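Local atomic coordinates of rhamnogalacturonan endolyase YesW (Bacillus subtilis, PDB entry 2ZUX), a protein that cleaves the rhamnogalacturonan backbone in the hairy regions of plant cell-wall pectin by endo-type elimination, releasing unsaturated oligosaccharides, and needs calcium or manganese for activity. Residues 117-131 with 181-194. Numbering follows the deposited sequence.
Sequences ASVGDVDGDGQYELI and FMVYDLDGDGKAEV. With CA (calcium ion), chain H; CA (calcium ion), chain G.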
loop_
_atom_site.group_PDB
_atom_site.type_symbol
_atom_site.label_atom_id
_atom_site.label_comp_id
_atom_site.label_asym_id
_atom_site.label_seq_id
_atom_site.Cartn_x
_atom_site.Cartn_y
_atom_site.Cartn_z
ATOM N N ALA A 117 5.959 -0.110 5.898
ATOM C CA ALA A 117 5.234 0.983 6.526
ATOM C C ALA A 117 3.855 1.188 5.913
ATOM O O ALA A 117 3.526 0.650 4.849
ATOM C CB ALA A 117 6.043 2.294 6.483
ATOM N N SER A 118 3.060 1.985 6.617
ATOM C CA SER A 118 1.834 2.543 6.081
ATOM C C SER A 118 1.777 4.004 6.498
ATOM O O SER A 118 2.694 4.495 7.175
ATOM C CB SER A 118 0.624 1.779 6.610
ATOM O OG SER A 118 -0.560 2.219 5.979
ATOM N N VAL A 119 0.734 4.706 6.064
ATOM C CA VAL A 119 0.513 6.086 6.497
ATOM C C VAL A 119 -0.909 6.306 6.976
ATOM O O VAL A 119 -1.855 5.653 6.523
ATOM C CB VAL A 119 0.821 7.125 5.393
ATOM C CG1 VAL A 119 2.324 7.301 5.206
ATOM C CG2 VAL A 119 0.120 6.761 4.098
ATOM N N GLY A 120 -1.044 7.248 7.901
ATOM C CA GLY A 120 -2.338 7.755 8.331
ATOM C C GLY A 120 -2.080 9.082 8.999
ATOM O O GLY A 120 -0.965 9.338 9.457
ATOM N N ASP A 121 -3.091 9.938 9.003
ATOM C CA ASP A 121 -3.014 11.208 9.695
ATOM C C ASP A 121 -3.632 10.986 11.069
ATOM O O ASP A 121 -4.854 10.971 11.207
ATOM C CB ASP A 121 -3.762 12.279 8.909
ATOM C CG ASP A 121 -3.726 13.632 9.574
ATOM O OD1 ASP A 121 -2.884 13.855 10.468
ATOM O OD2 ASP A 121 -4.545 14.484 9.175
ATOM N N VAL A 122 -2.782 10.760 12.066
ATOM C CA VAL A 122 -3.267 10.357 13.385
ATOM C C VAL A 122 -3.778 11.517 14.238
ATOM O O VAL A 122 -4.508 11.293 15.210
ATOM C CB VAL A 122 -2.230 9.536 14.176
ATOM C CG1 VAL A 122 -1.758 8.334 13.347
ATOM C CG2 VAL A 122 -1.056 10.407 14.624
ATOM N N ASP A 123 -3.398 12.740 13.881
ATOM C CA ASP A 123 -3.787 13.917 14.666
ATOM C C ASP A 123 -4.680 14.892 13.901
ATOM O O ASP A 123 -5.139 15.889 14.464
ATOM C CB ASP A 123 -2.570 14.620 15.296
ATOM C CG ASP A 123 -1.504 15.014 14.287
ATOM O OD1 ASP A 123 -1.599 14.668 13.089
ATOM O OD2 ASP A 123 -0.527 15.670 14.705
ATOM N N GLY A 124 -4.936 14.601 12.628
ATOM C CA GLY A 124 -5.947 15.326 11.860
ATOM C C GLY A 124 -5.538 16.674 11.292
ATOM O O GLY A 124 -6.404 17.499 10.983
ATOM N N ASP A 125 -4.237 16.898 11.126
ATOM C CA ASP A 125 -3.759 18.179 10.592
ATOM C C ASP A 125 -3.545 18.160 9.075
ATOM O O ASP A 125 -3.121 19.154 8.484
ATOM C CB ASP A 125 -2.481 18.628 11.305
ATOM C CG ASP A 125 -1.289 17.734 11.007
ATOM O OD1 ASP A 125 -1.474 16.580 10.546
ATOM O OD2 ASP A 125 -0.146 18.181 11.226
ATOM N N GLY A 126 -3.832 17.024 8.447
ATOM C CA GLY A 126 -3.691 16.921 7.003
ATOM C C GLY A 126 -2.306 16.551 6.494
ATOM O O GLY A 126 -2.081 16.567 5.278
ATOM N N GLN A 127 -1.390 16.215 7.408
ATOM C CA GLN A 127 -0.066 15.686 7.059
ATOM C C GLN A 127 0.042 14.258 7.582
ATOM O O GLN A 127 -0.281 13.991 8.738
ATOM C CB GLN A 127 1.045 16.555 7.661
ATOM C CG GLN A 127 2.450 16.003 7.444
ATOM C CD GLN A 127 3.514 16.851 8.089
ATOM O OE1 GLN A 127 3.858 17.918 7.583
ATOM N NE2 GLN A 127 4.063 16.373 9.202
ATOM N N TYR A 128 0.502 13.342 6.739
ATOM C CA TYR A 128 0.621 11.945 7.139
ATOM C C TYR A 128 1.719 11.689 8.155
ATOM O O TYR A 128 2.797 12.285 8.087
ATOM C CB TYR A 128 0.872 11.057 5.922
ATOM C CG TYR A 128 -0.314 10.946 5.000
ATOM C CD1 TYR A 128 -1.492 10.337 5.426
ATOM C CD2 TYR A 128 -0.255 11.439 3.703
ATOM C CE1 TYR A 128 -2.584 10.233 4.595
ATOM C CE2 TYR A 128 -1.341 11.337 2.859
ATOM C CZ TYR A 128 -2.505 10.741 3.306
ATOM O OH TYR A 128 -3.591 10.636 2.468
ATOM N N GLU A 129 1.420 10.777 9.078
ATOM C CA GLU A 129 2.404 10.121 9.919
ATOM C C GLU A 129 2.780 8.790 9.265
ATOM O O GLU A 129 1.998 8.218 8.497
ATOM C CB GLU A 129 1.828 9.846 11.311
ATOM C CG GLU A 129 1.813 11.034 12.267
ATOM C CD GLU A 129 0.931 12.178 11.804
ATOM O OE1 GLU A 129 -0.298 11.991 11.644
ATOM O OE2 GLU A 129 1.469 13.292 11.619
ATOM N N LEU A 130 3.977 8.307 9.576
ATOM C CA LEU A 130 4.433 6.994 9.140
ATOM C C LEU A 130 4.235 5.973 10.250
ATOM O O LEU A 130 4.648 6.202 11.389
ATOM C CB LEU A 130 5.908 7.063 8.755
ATOM C CG LEU A 130 6.167 7.675 7.379
ATOM C CD1 LEU A 130 7.582 8.234 7.281
ATOM C CD2 LEU A 130 5.877 6.662 6.266
ATOM N N ILE A 131 3.593 4.857 9.908
ATOM C CA ILE A 131 3.430 3.734 10.824
ATOM C C ILE A 131 4.375 2.647 10.319
ATOM O O ILE A 131 4.188 2.127 9.210
ATOM C CB ILE A 131 1.959 3.230 10.865
ATOM C CG1 ILE A 131 0.973 4.377 11.161
ATOM C CG2 ILE A 131 1.793 2.078 11.866
ATOM C CD1 ILE A 131 1.205 5.123 12.471
ATOM N N PHE A 181 -1.092 -4.949 9.027
ATOM C CA PHE A 181 -1.581 -3.800 9.793
ATOM C C PHE A 181 -2.282 -2.758 8.944
ATOM O O PHE A 181 -1.768 -2.313 7.920
ATOM C CB PHE A 181 -0.480 -3.201 10.686
ATOM C CG PHE A 181 0.724 -2.659 9.938
ATOM C CD1 PHE A 181 0.887 -1.291 9.770
ATOM C CD2 PHE A 181 1.710 -3.511 9.439
ATOM C CE1 PHE A 181 1.996 -0.782 9.099
ATOM C CE2 PHE A 181 2.817 -3.004 8.751
ATOM C CZ PHE A 181 2.953 -1.644 8.583
ATOM N N MET A 182 -3.486 -2.398 9.379
ATOM C CA MET A 182 -4.323 -1.446 8.668
ATOM C C MET A 182 -4.315 -0.113 9.378
ATOM O O MET A 182 -4.576 -0.036 10.579
ATOM C CB MET A 182 -5.754 -1.973 8.551
ATOM C CG MET A 182 -5.912 -3.105 7.546
ATOM S SD MET A 182 -5.435 -2.632 5.864
ATOM C CE MET A 182 -3.953 -3.617 5.626
ATOM N N VAL A 183 -4.018 0.931 8.621
ATOM C CA VAL A 183 -4.008 2.287 9.158
ATOM C C VAL A 183 -5.052 3.086 8.400
ATOM O O VAL A 183 -4.965 3.230 7.181
ATOM C CB VAL A 183 -2.612 2.946 9.021
ATOM C CG1 VAL A 183 -2.612 4.334 9.655
ATOM C CG2 VAL A 183 -1.528 2.060 9.643
ATOM N N TYR A 184 -6.051 3.595 9.112
ATOM C CA TYR A 184 -7.155 4.261 8.434
ATOM C C TYR A 184 -8.041 4.933 9.450
ATOM O O TYR A 184 -8.126 4.495 10.594
ATOM C CB TYR A 184 -7.990 3.243 7.629
ATOM C CG TYR A 184 -8.535 3.842 6.351
ATOM C CD1 TYR A 184 -7.745 3.906 5.208
ATOM C CD2 TYR A 184 -9.832 4.363 6.286
ATOM C CE1 TYR A 184 -8.221 4.467 4.039
ATOM C CE2 TYR A 184 -10.314 4.940 5.112
ATOM C CZ TYR A 184 -9.502 4.980 3.990
ATOM O OH TYR A 184 -9.937 5.548 2.810
ATOM N N ASP A 185 -8.708 6.001 9.016
ATOM C CA ASP A 185 -9.750 6.617 9.829
ATOM C C ASP A 185 -11.030 5.798 9.658
ATOM O O ASP A 185 -11.874 6.113 8.818
ATOM C CB ASP A 185 -9.964 8.075 9.425
ATOM C CG ASP A 185 -11.019 8.769 10.255
ATOM O OD1 ASP A 185 -11.398 8.244 11.324
ATOM O OD2 ASP A 185 -11.468 9.849 9.805
ATOM N N LEU A 186 -11.157 4.738 10.454
ATOM C CA LEU A 186 -12.282 3.815 10.351
ATOM C C LEU A 186 -13.600 4.420 10.802
ATOM O O LEU A 186 -14.645 4.086 10.244
ATOM C CB LEU A 186 -12.014 2.543 11.161
ATOM C CG LEU A 186 -11.020 1.551 10.551
ATOM C CD1 LEU A 186 -10.577 0.539 11.602
ATOM C CD2 LEU A 186 -11.604 0.850 9.339
ATOM N N ASP A 187 -13.562 5.283 11.816
ATOM C CA ASP A 187 -14.810 5.815 12.394
ATOM C C ASP A 187 -15.227 7.189 11.856
ATOM O O ASP A 187 -16.345 7.645 12.133
ATOM C CB ASP A 187 -14.792 5.780 13.933
ATOM C CG ASP A 187 -13.711 6.652 14.537
ATOM O OD1 ASP A 187 -12.963 7.318 13.795
ATOM O OD2 ASP A 187 -13.611 6.668 15.784
ATOM N N GLY A 188 -14.353 7.827 11.080
ATOM C CA GLY A 188 -14.694 9.072 10.390
ATOM C C GLY A 188 -14.643 10.336 11.222
ATOM O O GLY A 188 -15.371 11.290 10.935
ATOM N N ASP A 189 -13.769 10.370 12.224
ATOM C CA ASP A 189 -13.602 11.576 13.040
ATOM C C ASP A 189 -12.452 12.466 12.559
ATOM O O ASP A 189 -12.195 13.523 13.145
ATOM C CB ASP A 189 -13.413 11.214 14.517
ATOM C CG ASP A 189 -12.041 10.641 14.811
ATOM O OD1 ASP A 189 -11.418 10.033 13.897
ATOM O OD2 ASP A 189 -11.588 10.780 15.965
ATOM N N GLY A 190 -11.763 12.040 11.498
ATOM C CA GLY A 190 -10.649 12.796 10.920
ATOM C C GLY A 190 -9.263 12.341 11.345
ATOM O O GLY A 190 -8.259 12.892 10.887
ATOM N N LYS A 191 -9.206 11.338 12.222
ATOM C CA LYS A 191 -7.937 10.820 12.729
ATOM C C LYS A 191 -7.823 9.322 12.475
ATOM O O LYS A 191 -8.760 8.578 12.727
ATOM C CB LYS A 191 -7.801 11.099 14.227
ATOM C CG LYS A 191 -7.723 12.589 14.566
ATOM C CD LYS A 191 -7.729 12.833 16.058
ATOM C CE LYS A 191 -7.771 14.321 16.366
ATOM N NZ LYS A 191 -7.908 14.562 17.831
ATOM N N ALA A 192 -6.665 8.892 11.987
ATOM C CA ALA A 192 -6.422 7.476 11.713
ATOM C C ALA A 192 -6.259 6.659 12.981
ATOM O O ALA A 192 -5.710 7.135 13.983
ATOM C CB ALA A 192 -5.196 7.314 10.848
ATOM N N GLU A 193 -6.768 5.431 12.928
ATOM C CA GLU A 193 -6.415 4.418 13.915
ATOM C C GLU A 193 -5.624 3.296 13.247
ATOM O O GLU A 193 -5.425 3.293 12.021
ATOM C CB GLU A 193 -7.634 3.882 14.681
ATOM C CG GLU A 193 -8.960 3.907 13.953
ATOM C CD GLU A 193 -9.627 5.284 13.909
ATOM O OE1 GLU A 193 -10.516 5.440 13.057
ATOM O OE2 GLU A 193 -9.273 6.210 14.689
ATOM N N VAL A 194 -5.136 2.373 14.065
ATOM C CA VAL A 194 -4.314 1.266 13.587
ATOM C C VAL A 194 -4.939 -0.034 14.076
ATOM O O VAL A 194 -5.174 -0.192 15.273
ATOM C CB VAL A 194 -2.844 1.389 14.086
ATOM C CG1 VAL A 194 -1.991 0.260 13.526
ATOM C CG2 VAL A 194 -2.236 2.748 13.719
HETATM CA CA CA H . -0.627 14.437 11.007
HETATM CA CA CA G . -10.738 7.872 13.639
HETATM O O HOH W 1 -2.242 0.074 6.416
HETATM O O HOH W 2 -3.271 3.603 5.065
HETATM O O HOH W 3 -5.615 9.233 16.629
HETATM O O HOH W 4 1.171 15.993 11.182
HETATM O O HOH W 5 -10.318 8.496 15.970
#
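Strands 117-120 and 182-184, from different sheets, run in nearly the same direction, 18° apart, with axes 6.1 Å apart at closest approach. One direct hydrogen bond joins the loops: Ala-192 N to Asp-121 O, 2.9 Å, nearly straight at 167°, the donor above the carbonyl plane. Water 1 and water 2 bridge the strands, both bound to Ser-118 OG. Val-183 is central to the apolar contact. Its CG1, anti to the backbone N (chi1 -177°), packs on Gly-120 CA at 3.7 Å, and its CG2 meets Ser-118 CB and Ile-131 CG1. Ala-192 CB also faces Gly-120 CA, where a side chain would clash. The extended Lys-191 chain lies along the backbone of Val-122 and Asp-123, its CB 3.4 Å from Val-122 O. The Phe-181 ring turns its edge to Ile-131 O, 3.6 Å from CE1. Replacing this ring by an alanine is likely to open a gap beside Ile-131 CG2 and Ser-118 CB. Each loop wraps a calcium ion through three aspartates, a backbone carbonyl, a bidentate glutamate and a water. Lys-157 pairs with Asp-123 OD2. Each DxDxDG loop, resembling an EF-hand loop, connects two antiparallel strands of one blade. The contact packs two neighbouring beta-propeller blades together.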